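Local coordinates for flavin-containing monooxygenase (Allium sativum, PDB 6WPU), which probably catalyses the flavin-dependent S-oxygenation of S-allyl-L-cysteine in garlic, using a bound FAD cofactor, at residues A[98-103]-A[346-351]; A[180-185]-A[296-301]; A[195-200]-A[285-290]; A[316-321]-A[369-374]. All blocks are in the same frame, centred on the assembly; numbering follows the deposited sequence.

Contact 1: A[98-103]-A[346-351]; sequences MGFLDY and LCELQS. With FAD (flavin-adenine dinucleotide), chain B.
On the flavin side of the FAD-binding domain, the turn that follows helix 95-98 is pinned to helix 343-358 by one buried carboxylate, that of Glu348. Its chain leaves the helix with CG anti to the backbone N (chi1 -177°) and stays extended, which carries the carboxylate to the start of the type I turn Phe100-Tyr103. There OE1 of Glu348 takes the amide N of Leu101 through the syn lone pair in a nearly straight bond (169°), modelled unusually short at 2.5 Å. The same oxygen sits at the edge of the Phe100 ring, in its plane, 3.5 Å from CB of Phe100. Beside this polar point CD1 of Leu101 rests on CG of Leu349 at 3.8 Å, the two leucines crossing at about a right angle. OE2 of Glu348 lies only 3.2 Å from OD1 of Asp102, two acceptors facing each other. Arg39 bridges both carboxylates, and Arg43 takes the other oxygen of Asp102. At the end of helix 95-98, SD of Met98 receives a weak hydrogen bond from N3 of the flavin, 3.5 Å long. An alanine in place of Glu348 would probably leave N of Leu101 without its acceptor and Arg39 without one of its two anionic mates. The close pair of carboxylates is likely to be tolerable because the arginines balance its charge.

Contact 2: A[180-185]-A[296-301]; sequences NGHYTE and YVYNFP. With FAD (flavin-adenine dinucleotide), chain B.
Asn180 reaches across to 296-301 with its amide: CG sits between the backbone N and the carbonyl carbon (chi1 69°), which lets ND2 donate to O of Asn299 at 3.0 Å, somewhat bent (132°), while OD1 of Asn180 lies at the edge of the Phe300 ring, 3.5 Å from CD2. At the other end N of Val297 gives a straighter bond to O of Glu185, 2.8 Å. Between these ends the aromatic side chains mesh. CB of His182 meets CD2 of Tyr298 at 3.5 Å, the two side chains running side by side in the same direction. The Tyr183 ring meets CD2 of Tyr296 at its edge through CD1, 3.5 Å away, and the Tyr296 ring has the Tyr183 carbonyl carbon over one face. One water joins N of Glu185 to O of Val297. Further out, Ser84 binds both the hydroxyl of Tyr296 and O of Tyr183, and the backbone O of Ile337 holds the hydroxyl of Tyr298. CA of Gly181 comes within 3.3 Å of FAD O3P; a side chain on this glycine would run into the phosphate. This is an FAD-site loop: after strand 175-178 it brings Asn180, Gly181 and Tyr183 past the cofactor, consistent with a Rossmann-type dinucleotide-binding fold.

Contact 3: A[195-200]-A[285-290]; sequences DVWPGK and VHVDVI
The carbonyl O of Asp288 is gripped twice, by N of Lys200 at 2.9 Å and by a water that also accepts from NZ of Lys200. Two residues on, N of Ile290 donates to O of Lys200 at 2.8 Å, and CA of Val289 adds a C-H contact to that oxygen. Together the two backbone bonds make Lys200 and Val289 a parallel bridge. Just before it, Trp197 lays its indole against 285-290. With CG opposite the backbone N (chi1 -179°), the ring swings in beneath Ile290, whose CD1 stands 3.5 Å from the centroid of the six-membered ring of Trp197 and only 3° off its normal, a CH-pi contact square on the face. On the opposite face lies N of Gly199. CZ2 of Trp197 also meets CG1 of Val287 at 3.9 Å, and the indole NE1 is satisfied by O of Gly275. Gly199 fits here because a CB would collide with both O of Asp288 and the Trp197 ring. Strand 200-203 is thereby added in parallel beside strand 289-292, whose other neighbour is strand 217-221, while Trp197 and Val287 pack together on Val277 of strand 276-279.

Contact 4: A[316-321]-A[369-374]; sequences VGPLYK and EMMEDV
Tyr320 is the first projection, its ring filling the groove beside Met370 and Asp373. Over one face sits CG of Met370, 3.8 Å from the ring centroid and 16° off the normal, a CH-pi contact; SD of Met370 follows obliquely, 3.6 Å from CD2 of Tyr320, which completes a Met-aromatic pair. The opposite face is covered by CG of Lys321, centred on the ring. At the edge, OD2 of Asp373 comes to 3.3 Å from CE1 of Tyr320 and forms a salt bridge with NZ of Lys321, its hydrogen bond weak at 3.4 Å; Lys321 also makes a cation-pi contact with Trp404. With CG trans to the backbone N (chi1 174°), the Tyr320 ring swings across helix 367-383. In return Val374 is a knob between Pro318 and the Leu319 carbonyl: CG1 presses on CB of Pro318 at 3.6 Å, and CG2 packs against O of Leu319. Met371, doubly bent, curls back to lay CE on CG of Pro318, 3.8 Å away. A serine instead of Tyr320 would probably open a gap under Met370 and leave the chain of Lys321 without its flat support. The chain after strand 315-317 thus runs against helix 367-383, and Tyr320 and Lys321 also touch Trp353 of helix 343-358.

From the N terminus, the chain first opens contact 1 at 98-103, then contact 2 at 180-185 and contact 3 at 195-200. Contact 3 closes first, at 285-290 in the mixed sheet, inside the span of contact 2, which closes soon after at 296-301; both fall within the longer span that contact 1 completes at 346-351, joining the loop after helix 95-98 to helix 343-358. Contact 4 opens at 316-321 before that and closes later at 369-374, so it crosses contact 1; it ties the chain after strand 315-317 to helix 367-383. Contacts 1 and 2 both touch FAD. Contacts 2 and 4 meet directly where Tyr298 and Phe300 pack on Val316.

Contact 1: A[98-103]-A[346-351]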
# COMPACT_ATOMS: atom_id res chain seq x y z
N MET A 98 -11.03 -4.12 -7.55
CA MET A 98 -9.64 -4.38 -7.21
C MET A 98 -8.84 -5.09 -8.29
O MET A 98 -7.61 -5.01 -8.27
CB MET A 98 -9.57 -5.24 -5.95
CG MET A 98 -9.90 -4.52 -4.68
SD MET A 98 -9.86 -5.69 -3.31
CE MET A 98 -8.19 -6.33 -3.37
N GLY A 99 -9.48 -5.82 -9.19
CA GLY A 99 -8.75 -6.72 -10.08
C GLY A 99 -7.92 -5.99 -11.13
O GLY A 99 -8.25 -4.89 -11.58
N PHE A 100 -6.83 -6.63 -11.53
CA PHE A 100 -6.11 -6.20 -12.73
C PHE A 100 -7.06 -6.06 -13.92
O PHE A 100 -8.06 -6.78 -14.05
CB PHE A 100 -5.00 -7.19 -13.06
CG PHE A 100 -3.89 -7.21 -12.03
CD1 PHE A 100 -3.05 -6.13 -11.89
CD2 PHE A 100 -3.69 -8.32 -11.22
CE1 PHE A 100 -2.04 -6.13 -10.97
CE2 PHE A 100 -2.68 -8.34 -10.29
CZ PHE A 100 -1.85 -7.24 -10.15
N LEU A 101 -6.74 -5.10 -14.79
CA LEU A 101 -7.65 -4.71 -15.87
C LEU A 101 -7.96 -5.86 -16.83
O LEU A 101 -9.03 -5.89 -17.43
CB LEU A 101 -7.05 -3.53 -16.64
CG LEU A 101 -6.88 -2.28 -15.77
CD1 LEU A 101 -6.16 -1.19 -16.53
CD2 LEU A 101 -8.24 -1.79 -15.26
N ASP A 102 -7.03 -6.80 -17.01
CA ASP A 102 -7.30 -7.91 -17.92
C ASP A 102 -7.42 -9.23 -17.19
O ASP A 102 -7.23 -10.30 -17.78
CB ASP A 102 -6.22 -7.98 -19.01
CG ASP A 102 -4.86 -8.35 -18.45
OD1 ASP A 102 -4.69 -8.37 -17.20
OD2 ASP A 102 -3.95 -8.64 -19.25
N TYR A 103 -7.73 -9.19 -15.89
CA TYR A 103 -7.78 -10.39 -15.07
C TYR A 103 -8.79 -10.16 -13.95
O TYR A 103 -8.42 -9.89 -12.81
CB TYR A 103 -6.40 -10.72 -14.50
CG TYR A 103 -6.27 -12.14 -14.04
CD1 TYR A 103 -6.46 -13.20 -14.93
CD2 TYR A 103 -5.96 -12.43 -12.72
CE1 TYR A 103 -6.33 -14.51 -14.52
CE2 TYR A 103 -5.84 -13.74 -12.28
CZ TYR A 103 -6.02 -14.77 -13.19
OH TYR A 103 -5.90 -16.07 -12.75
N LEU A 346 -3.59 0.34 -11.02
CA LEU A 346 -2.60 1.42 -11.10
C LEU A 346 -1.19 0.88 -11.36
O LEU A 346 -0.46 1.40 -12.21
CB LEU A 346 -2.65 2.26 -9.81
CG LEU A 346 -1.69 3.46 -9.82
CD1 LEU A 346 -2.34 4.69 -9.20
CD2 LEU A 346 -0.36 3.13 -9.13
N CYS A 347 -0.77 -0.14 -10.60
CA CYS A 347 0.55 -0.73 -10.81
C CYS A 347 0.64 -1.37 -12.20
O CYS A 347 1.69 -1.32 -12.84
CB CYS A 347 0.85 -1.77 -9.73
SG CYS A 347 1.04 -1.08 -8.03
N GLU A 348 -0.46 -1.96 -12.66
CA GLU A 348 -0.51 -2.54 -14.00
C GLU A 348 -0.20 -1.48 -15.05
O GLU A 348 0.64 -1.69 -15.94
CB GLU A 348 -1.89 -3.15 -14.23
CG GLU A 348 -2.14 -3.87 -15.57
CD GLU A 348 -3.55 -4.50 -15.62
OE1 GLU A 348 -4.40 -4.14 -14.75
OE2 GLU A 348 -3.82 -5.34 -16.50
N LEU A 349 -0.84 -0.32 -14.93
CA LEU A 349 -0.66 0.72 -15.94
C LEU A 349 0.70 1.39 -15.81
O LEU A 349 1.33 1.72 -16.82
CB LEU A 349 -1.79 1.73 -15.84
CG LEU A 349 -3.14 1.17 -16.27
CD1 LEU A 349 -4.27 2.11 -15.83
CD2 LEU A 349 -3.18 0.94 -17.79
N GLN A 350 1.19 1.56 -14.57
CA GLN A 350 2.53 2.09 -14.39
C GLN A 350 3.57 1.20 -15.07
O GLN A 350 4.49 1.69 -15.73
CB GLN A 350 2.86 2.22 -12.91
CG GLN A 350 2.18 3.36 -12.21
CD GLN A 350 2.68 3.50 -10.79
OE1 GLN A 350 2.97 2.50 -10.13
NE2 GLN A 350 2.79 4.73 -10.30
N SER A 351 3.46 -0.11 -14.88
CA SER A 351 4.51 -0.97 -15.39
C SER A 351 4.34 -1.17 -16.89
O SER A 351 5.33 -1.37 -17.60
CB SER A 351 4.51 -2.30 -14.63
OG SER A 351 3.24 -2.92 -14.71
PA FAD B . 3.80 -5.39 -1.01
O1A FAD B . 2.52 -6.21 -0.92
O2A FAD B . 4.42 -4.84 0.18
O5B FAD B . 4.95 -6.18 -1.60
C5B FAD B . 6.33 -5.81 -1.64
C4B FAD B . 7.22 -7.06 -1.80
O4B FAD B . 8.58 -6.77 -1.97
C3B FAD B . 7.11 -8.00 -0.63
O3B FAD B . 6.83 -9.30 -1.06
C2B FAD B . 8.45 -7.96 0.01
O2B FAD B . 8.81 -9.15 0.62
C1B FAD B . 9.33 -7.64 -1.16
N9A FAD B . 10.56 -6.98 -0.82
C8A FAD B . 10.68 -5.87 0.01
N7A FAD B . 11.97 -5.52 0.12
C5A FAD B . 12.76 -6.40 -0.63
C6A FAD B . 14.12 -6.53 -0.87
N6A FAD B . 15.08 -5.61 -0.30
N1A FAD B . 14.56 -7.51 -1.67
C2A FAD B . 13.71 -8.41 -2.24
N3A FAD B . 12.38 -8.33 -2.03
C4A FAD B . 11.87 -7.35 -1.23
N1 FAD B . -5.48 -2.80 -1.60
C2 FAD B . -6.67 -3.32 -2.22
O2 FAD B . -6.77 -3.38 -3.57
N3 FAD B . -7.77 -3.66 -1.46
C4 FAD B . -7.71 -3.60 -0.09
O4 FAD B . -8.76 -3.94 0.69
C4X FAD B . -6.43 -3.30 0.60
N5 FAD B . -6.32 -3.47 1.97
C5X FAD B . -5.10 -3.22 2.59
C6 FAD B . -4.99 -3.38 3.98
C7 FAD B . -3.76 -3.15 4.59
C7M FAD B . -3.66 -3.31 6.09
C8 FAD B . -2.66 -2.76 3.84
C8M FAD B . -1.33 -2.49 4.47
C9 FAD B . -2.77 -2.60 2.45
C9A FAD B . -3.98 -2.83 1.83
N10 FAD B . -4.09 -2.68 0.40
C10 FAD B . -5.31 -2.92 -0.23
C1' FAD B . -2.93 -2.23 -0.38
C2' FAD B . -1.83 -3.21 -0.72
O2' FAD B . -0.63 -2.67 -0.33
C3' FAD B . -1.83 -3.31 -2.23
O3' FAD B . -2.98 -4.03 -2.48
C4' FAD B . -0.65 -4.04 -2.85
O4' FAD B . -0.49 -5.23 -2.16
C5' FAD B . 0.68 -3.27 -2.92
O5' FAD B . 1.61 -4.29 -3.16
P FAD B . 3.17 -4.18 -3.39
O1P FAD B . 3.69 -5.29 -4.38
O2P FAD B . 3.42 -2.67 -3.75
O3P FAD B . 3.74 -4.14 -1.85

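Contact 2: A[180-185]-A[296-301]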
# COMPACT_ATOMS: atom_id res chain seq x y z
N ASN A 180 8.96 -2.61 -3.88
CA ASN A 180 9.18 -3.20 -2.57
C ASN A 180 8.08 -2.88 -1.57
O ASN A 180 8.17 -3.31 -0.41
CB ASN A 180 10.54 -2.76 -2.00
CG ASN A 180 10.57 -1.28 -1.63
OD1 ASN A 180 10.13 -0.42 -2.40
ND2 ASN A 180 11.06 -0.98 -0.43
N GLY A 181 7.03 -2.17 -1.98
CA GLY A 181 5.93 -1.81 -1.10
C GLY A 181 6.28 -0.67 -0.14
O GLY A 181 7.45 -0.29 -0.01
N HIS A 182 5.25 -0.11 0.50
CA HIS A 182 5.45 0.97 1.47
C HIS A 182 4.51 0.83 2.66
O HIS A 182 4.08 1.84 3.24
CB HIS A 182 5.27 2.35 0.82
CG HIS A 182 3.93 2.55 0.17
ND1 HIS A 182 3.74 2.44 -1.19
CD2 HIS A 182 2.72 2.90 0.68
CE1 HIS A 182 2.47 2.70 -1.49
NE2 HIS A 182 1.83 2.97 -0.36
N TYR A 183 4.21 -0.40 3.08
CA TYR A 183 3.34 -0.61 4.23
C TYR A 183 4.00 -1.51 5.27
O TYR A 183 3.38 -2.42 5.84
CB TYR A 183 1.99 -1.16 3.77
CG TYR A 183 1.13 -0.08 3.11
CD1 TYR A 183 0.77 1.09 3.82
CD2 TYR A 183 0.70 -0.21 1.79
CE1 TYR A 183 -0.02 2.09 3.23
CE2 TYR A 183 -0.08 0.78 1.19
CZ TYR A 183 -0.44 1.93 1.91
OH TYR A 183 -1.22 2.91 1.30
N THR A 184 5.27 -1.26 5.55
CA THR A 184 6.03 -2.07 6.50
C THR A 184 6.78 -1.25 7.54
O THR A 184 6.82 -1.64 8.71
CB THR A 184 7.02 -2.97 5.72
OG1 THR A 184 6.27 -3.87 4.91
CG2 THR A 184 7.89 -3.78 6.67
N GLU A 185 7.37 -0.12 7.15
CA GLU A 185 8.08 0.73 8.09
C GLU A 185 7.11 1.74 8.68
O GLU A 185 6.58 2.58 7.94
CB GLU A 185 9.24 1.43 7.40
CG GLU A 185 10.12 2.26 8.33
CD GLU A 185 11.00 1.41 9.26
OE1 GLU A 185 11.05 0.18 9.10
OE2 GLU A 185 11.66 1.99 10.15
N TYR A 296 2.48 4.38 7.59
CA TYR A 296 3.81 3.90 7.25
C TYR A 296 4.59 4.98 6.52
O TYR A 296 4.06 6.03 6.15
CB TYR A 296 3.73 2.62 6.41
CG TYR A 296 3.04 1.52 7.18
CD1 TYR A 296 3.79 0.63 7.95
CD2 TYR A 296 1.66 1.39 7.15
CE1 TYR A 296 3.17 -0.37 8.68
CE2 TYR A 296 1.02 0.39 7.89
CZ TYR A 296 1.79 -0.48 8.65
OH TYR A 296 1.16 -1.46 9.39
N VAL A 297 5.88 4.71 6.33
CA VAL A 297 6.76 5.58 5.56
C VAL A 297 7.40 4.74 4.45
O VAL A 297 7.45 3.51 4.51
CB VAL A 297 7.84 6.26 6.42
CG1 VAL A 297 7.20 7.09 7.54
CG2 VAL A 297 8.78 5.23 7.00
N TYR A 298 7.85 5.44 3.41
CA TYR A 298 8.65 4.82 2.37
C TYR A 298 10.01 4.46 2.94
O TYR A 298 10.54 5.16 3.80
CB TYR A 298 8.81 5.78 1.19
CG TYR A 298 7.49 6.13 0.55
CD1 TYR A 298 6.82 7.30 0.88
CD2 TYR A 298 6.89 5.27 -0.38
CE1 TYR A 298 5.60 7.63 0.30
CE2 TYR A 298 5.67 5.58 -0.96
CZ TYR A 298 5.03 6.77 -0.61
OH TYR A 298 3.81 7.11 -1.17
N ASN A 299 10.58 3.36 2.45
CA ASN A 299 11.84 2.89 3.01
C ASN A 299 12.54 2.04 1.95
O ASN A 299 12.05 0.95 1.63
CB ASN A 299 11.57 2.09 4.28
CG ASN A 299 12.83 1.70 5.01
OD1 ASN A 299 13.76 2.49 5.13
ND2 ASN A 299 12.88 0.46 5.48
N PHE A 300 13.67 2.53 1.41
CA PHE A 300 14.50 1.78 0.44
C PHE A 300 15.94 1.73 0.91
O PHE A 300 16.82 2.36 0.30
CB PHE A 300 14.50 2.41 -0.95
CG PHE A 300 13.25 3.07 -1.34
CD1 PHE A 300 13.13 4.44 -1.25
CD2 PHE A 300 12.21 2.33 -1.86
CE1 PHE A 300 11.97 5.07 -1.64
CE2 PHE A 300 11.03 2.95 -2.25
CZ PHE A 300 10.91 4.33 -2.13
N PRO A 301 16.24 0.97 1.96
CA PRO A 301 17.63 0.98 2.47
C PRO A 301 18.66 0.50 1.44
O PRO A 301 19.82 0.94 1.46
CB PRO A 301 17.54 0.05 3.69
CG PRO A 301 16.31 -0.80 3.45
CD PRO A 301 15.35 0.07 2.70
PA FAD B . 3.80 -5.39 -1.01
O1A FAD B . 2.52 -6.21 -0.92
O2A FAD B . 4.42 -4.84 0.18
O5B FAD B . 4.95 -6.18 -1.60
C5B FAD B . 6.33 -5.81 -1.64
C4B FAD B . 7.22 -7.06 -1.80
O4B FAD B . 8.58 -6.77 -1.97
C3B FAD B . 7.11 -8.00 -0.63
O3B FAD B . 6.83 -9.30 -1.06
C2B FAD B . 8.45 -7.96 0.01
O2B FAD B . 8.81 -9.15 0.62
C1B FAD B . 9.33 -7.64 -1.16
N9A FAD B . 10.56 -6.98 -0.82
C8A FAD B . 10.68 -5.87 0.01
N7A FAD B . 11.97 -5.52 0.12
C5A FAD B . 12.76 -6.40 -0.63
C6A FAD B . 14.12 -6.53 -0.87
N6A FAD B . 15.08 -5.61 -0.30
N1A FAD B . 14.56 -7.51 -1.67
C2A FAD B . 13.71 -8.41 -2.24
N3A FAD B . 12.38 -8.33 -2.03
C4A FAD B . 11.87 -7.35 -1.23
N1 FAD B . -5.48 -2.80 -1.60
C2 FAD B . -6.67 -3.32 -2.22
O2 FAD B . -6.77 -3.38 -3.57
N3 FAD B . -7.77 -3.66 -1.46
C4 FAD B . -7.71 -3.60 -0.09
O4 FAD B . -8.76 -3.94 0.69
C4X FAD B . -6.43 -3.30 0.60
N5 FAD B . -6.32 -3.47 1.97
C5X FAD B . -5.10 -3.22 2.59
C6 FAD B . -4.99 -3.38 3.98
C7 FAD B . -3.76 -3.15 4.59
C7M FAD B . -3.66 -3.31 6.09
C8 FAD B . -2.66 -2.76 3.84
C8M FAD B . -1.33 -2.49 4.47
C9 FAD B . -2.77 -2.60 2.45
C9A FAD B . -3.98 -2.83 1.83
N10 FAD B . -4.09 -2.68 0.40
C10 FAD B . -5.31 -2.92 -0.23
C1' FAD B . -2.93 -2.23 -0.38
C2' FAD B . -1.83 -3.21 -0.72
O2' FAD B . -0.63 -2.67 -0.33
C3' FAD B . -1.83 -3.31 -2.23
O3' FAD B . -2.98 -4.03 -2.48
C4' FAD B . -0.65 -4.04 -2.85
O4' FAD B . -0.49 -5.23 -2.16
C5' FAD B . 0.68 -3.27 -2.92
O5' FAD B . 1.61 -4.29 -3.16
P FAD B . 3.17 -4.18 -3.39
O1P FAD B . 3.69 -5.29 -4.38
O2P FAD B . 3.42 -2.67 -3.75
O3P FAD B . 3.74 -4.14 -1.85
O HOH W 1 9.06 1.92 0.31
O HOH W 2 7.24 0.76 4.53

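Contact 3: A[195-200]-A[285-290]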
# COMPACT_ATOMS: atom_id res chain seq x y z
N ASP A 195 5.76 9.91 27.58
CA ASP A 195 6.98 9.43 28.22
C ASP A 195 6.77 9.00 29.67
O ASP A 195 7.60 8.25 30.20
CB ASP A 195 8.07 10.50 28.16
CG ASP A 195 8.57 10.74 26.74
OD1 ASP A 195 8.58 9.78 25.93
OD2 ASP A 195 8.94 11.90 26.45
N VAL A 196 5.70 9.44 30.33
CA VAL A 196 5.38 9.00 31.68
C VAL A 196 4.21 8.02 31.72
O VAL A 196 3.82 7.59 32.81
CB VAL A 196 5.11 10.19 32.62
CG1 VAL A 196 6.32 11.11 32.68
CG2 VAL A 196 3.86 10.94 32.20
N TRP A 197 3.64 7.67 30.58
CA TRP A 197 2.48 6.80 30.60
C TRP A 197 2.93 5.35 30.75
O TRP A 197 3.79 4.90 29.99
CB TRP A 197 1.66 6.99 29.34
CG TRP A 197 0.42 6.16 29.29
CD1 TRP A 197 -0.75 6.37 29.98
CD2 TRP A 197 0.22 4.99 28.50
NE1 TRP A 197 -1.67 5.39 29.66
CE2 TRP A 197 -1.09 4.53 28.76
CE3 TRP A 197 1.04 4.28 27.61
CZ2 TRP A 197 -1.61 3.39 28.15
CZ3 TRP A 197 0.52 3.15 26.99
CH2 TRP A 197 -0.79 2.72 27.26
N PRO A 198 2.40 4.59 31.72
CA PRO A 198 2.97 3.28 32.05
C PRO A 198 2.46 2.07 31.27
O PRO A 198 2.97 0.96 31.50
CB PRO A 198 2.60 3.14 33.54
CG PRO A 198 1.32 3.90 33.68
CD PRO A 198 1.45 5.07 32.74
N GLY A 199 1.51 2.21 30.37
CA GLY A 199 0.86 1.07 29.76
C GLY A 199 1.57 0.53 28.53
O GLY A 199 2.76 0.78 28.29
N LYS A 200 0.84 -0.26 27.75
CA LYS A 200 1.38 -0.91 26.57
C LYS A 200 1.18 -0.02 25.34
O LYS A 200 0.07 0.43 25.06
CB LYS A 200 0.70 -2.26 26.32
CG LYS A 200 0.91 -3.32 27.40
CD LYS A 200 0.25 -4.62 26.99
CE LYS A 200 0.24 -5.63 28.13
NZ LYS A 200 -0.79 -5.26 29.15
N VAL A 285 -10.03 8.36 30.86
CA VAL A 285 -10.21 6.94 31.09
C VAL A 285 -8.86 6.29 31.37
O VAL A 285 -7.83 6.72 30.84
CB VAL A 285 -10.96 6.29 29.89
CG1 VAL A 285 -10.07 6.27 28.64
CG2 VAL A 285 -11.48 4.89 30.26
N HIS A 286 -8.86 5.27 32.23
CA HIS A 286 -7.64 4.50 32.46
C HIS A 286 -7.46 3.52 31.31
O HIS A 286 -8.37 2.75 30.98
CB HIS A 286 -7.66 3.75 33.79
CG HIS A 286 -6.44 2.90 33.99
ND1 HIS A 286 -6.37 1.59 33.57
CD2 HIS A 286 -5.22 3.20 34.50
CE1 HIS A 286 -5.17 1.11 33.84
NE2 HIS A 286 -4.45 2.07 34.40
N VAL A 287 -6.27 3.52 30.72
CA VAL A 287 -6.02 2.82 29.47
C VAL A 287 -4.91 1.80 29.68
O VAL A 287 -3.88 2.11 30.30
CB VAL A 287 -5.65 3.80 28.35
CG1 VAL A 287 -5.30 3.04 27.05
CG2 VAL A 287 -6.79 4.78 28.14
N ASP A 288 -5.13 0.58 29.20
CA ASP A 288 -4.15 -0.50 29.19
C ASP A 288 -3.26 -0.47 27.95
O ASP A 288 -2.05 -0.75 28.06
CB ASP A 288 -4.87 -1.85 29.28
CG ASP A 288 -5.84 -1.91 30.47
OD1 ASP A 288 -5.35 -1.87 31.62
OD2 ASP A 288 -7.07 -1.97 30.26
N VAL A 289 -3.82 -0.18 26.78
CA VAL A 289 -3.10 -0.27 25.50
C VAL A 289 -3.39 0.97 24.65
O VAL A 289 -4.55 1.35 24.48
CB VAL A 289 -3.49 -1.53 24.70
CG1 VAL A 289 -2.62 -1.63 23.40
CG2 VAL A 289 -3.37 -2.78 25.53
N ILE A 290 -2.33 1.57 24.11
CA ILE A 290 -2.44 2.59 23.08
C ILE A 290 -1.86 2.01 21.80
O ILE A 290 -0.70 1.56 21.79
CB ILE A 290 -1.71 3.89 23.46
CG1 ILE A 290 -2.35 4.52 24.70
CG2 ILE A 290 -1.75 4.86 22.29
CD1 ILE A 290 -1.60 5.72 25.21
O HOH W 3 -0.90 -2.19 30.24

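Contact 4: A[316-321]-A[369-374]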
# COMPACT_ATOMS: atom_id res chain seq x y z
N VAL A 316 8.91 11.15 -1.90
CA VAL A 316 9.98 10.39 -2.56
C VAL A 316 10.36 11.10 -3.85
O VAL A 316 9.49 11.46 -4.65
CB VAL A 316 9.53 8.95 -2.87
CG1 VAL A 316 10.66 8.21 -3.58
CG2 VAL A 316 9.10 8.23 -1.62
N GLY A 317 11.65 11.29 -4.06
CA GLY A 317 12.11 11.65 -5.39
C GLY A 317 13.15 12.74 -5.44
O GLY A 317 14.07 12.79 -4.62
N PRO A 318 13.01 13.66 -6.41
CA PRO A 318 11.86 13.86 -7.32
C PRO A 318 11.54 12.68 -8.27
O PRO A 318 12.45 12.00 -8.76
CB PRO A 318 12.27 15.10 -8.13
CG PRO A 318 13.76 15.17 -8.01
CD PRO A 318 14.05 14.67 -6.63
N LEU A 319 10.24 12.43 -8.47
CA LEU A 319 9.75 11.34 -9.31
C LEU A 319 8.77 11.90 -10.32
O LEU A 319 7.73 12.45 -9.94
CB LEU A 319 9.08 10.24 -8.49
CG LEU A 319 9.94 9.42 -7.53
CD1 LEU A 319 9.10 8.32 -6.90
CD2 LEU A 319 11.16 8.86 -8.25
N TYR A 320 9.10 11.75 -11.60
CA TYR A 320 8.21 12.19 -12.65
C TYR A 320 7.02 11.24 -12.70
O TYR A 320 7.20 10.02 -12.80
CB TYR A 320 8.97 12.21 -13.98
CG TYR A 320 8.11 12.52 -15.18
CD1 TYR A 320 7.40 13.73 -15.27
CD2 TYR A 320 7.98 11.59 -16.20
CE1 TYR A 320 6.61 14.01 -16.38
CE2 TYR A 320 7.19 11.85 -17.31
CZ TYR A 320 6.51 13.06 -17.40
OH TYR A 320 5.74 13.30 -18.51
N LYS A 321 5.80 11.80 -12.58
CA LYS A 321 4.56 11.02 -12.54
C LYS A 321 4.61 9.95 -11.45
O LYS A 321 4.00 8.88 -11.58
CB LYS A 321 4.27 10.39 -13.91
CG LYS A 321 4.20 11.39 -15.06
CD LYS A 321 3.21 12.51 -14.75
CE LYS A 321 2.96 13.38 -15.97
NZ LYS A 321 2.19 14.60 -15.63
N GLU A 369 12.72 18.66 -18.84
CA GLU A 369 11.26 18.76 -18.85
C GLU A 369 10.64 17.92 -17.75
O GLU A 369 9.69 18.37 -17.08
CB GLU A 369 10.72 18.33 -20.21
CG GLU A 369 10.75 19.45 -21.25
CD GLU A 369 10.91 18.93 -22.66
OE1 GLU A 369 11.12 17.70 -22.84
OE2 GLU A 369 10.85 19.75 -23.60
N MET A 370 11.16 16.71 -17.53
CA MET A 370 10.66 15.92 -16.41
C MET A 370 10.89 16.63 -15.09
O MET A 370 10.01 16.67 -14.23
CB MET A 370 11.32 14.54 -16.40
CG MET A 370 10.80 13.62 -17.49
SD MET A 370 11.41 11.93 -17.28
CE MET A 370 13.05 12.07 -18.02
N MET A 371 12.08 17.22 -14.92
CA MET A 371 12.38 17.90 -13.67
C MET A 371 11.51 19.14 -13.49
O MET A 371 11.06 19.43 -12.38
CB MET A 371 13.87 18.24 -13.61
CG MET A 371 14.29 18.80 -12.26
SD MET A 371 14.01 17.65 -10.89
CE MET A 371 15.35 16.48 -11.18
N GLU A 372 11.23 19.86 -14.58
CA GLU A 372 10.32 21.00 -14.51
C GLU A 372 8.91 20.56 -14.15
O GLU A 372 8.20 21.27 -13.42
CB GLU A 372 10.31 21.76 -15.84
CG GLU A 372 11.59 22.50 -16.12
CD GLU A 372 11.65 23.11 -17.51
OE1 GLU A 372 10.82 22.73 -18.38
OE2 GLU A 372 12.53 23.97 -17.73
N ASP A 373 8.49 19.39 -14.64
CA ASP A 373 7.15 18.91 -14.31
C ASP A 373 7.01 18.62 -12.82
O ASP A 373 6.01 18.98 -12.20
CB ASP A 373 6.83 17.67 -15.15
CG ASP A 373 5.37 17.31 -15.11
OD1 ASP A 373 4.54 18.11 -15.59
OD2 ASP A 373 5.03 16.23 -14.60
N VAL A 374 8.02 17.97 -12.23
CA VAL A 374 7.97 17.71 -10.79
C VAL A 374 7.95 19.01 -10.01
O VAL A 374 7.20 19.15 -9.04
CB VAL A 374 9.16 16.83 -10.37
CG1 VAL A 374 9.12 16.60 -8.87
CG2 VAL A 374 9.14 15.51 -11.12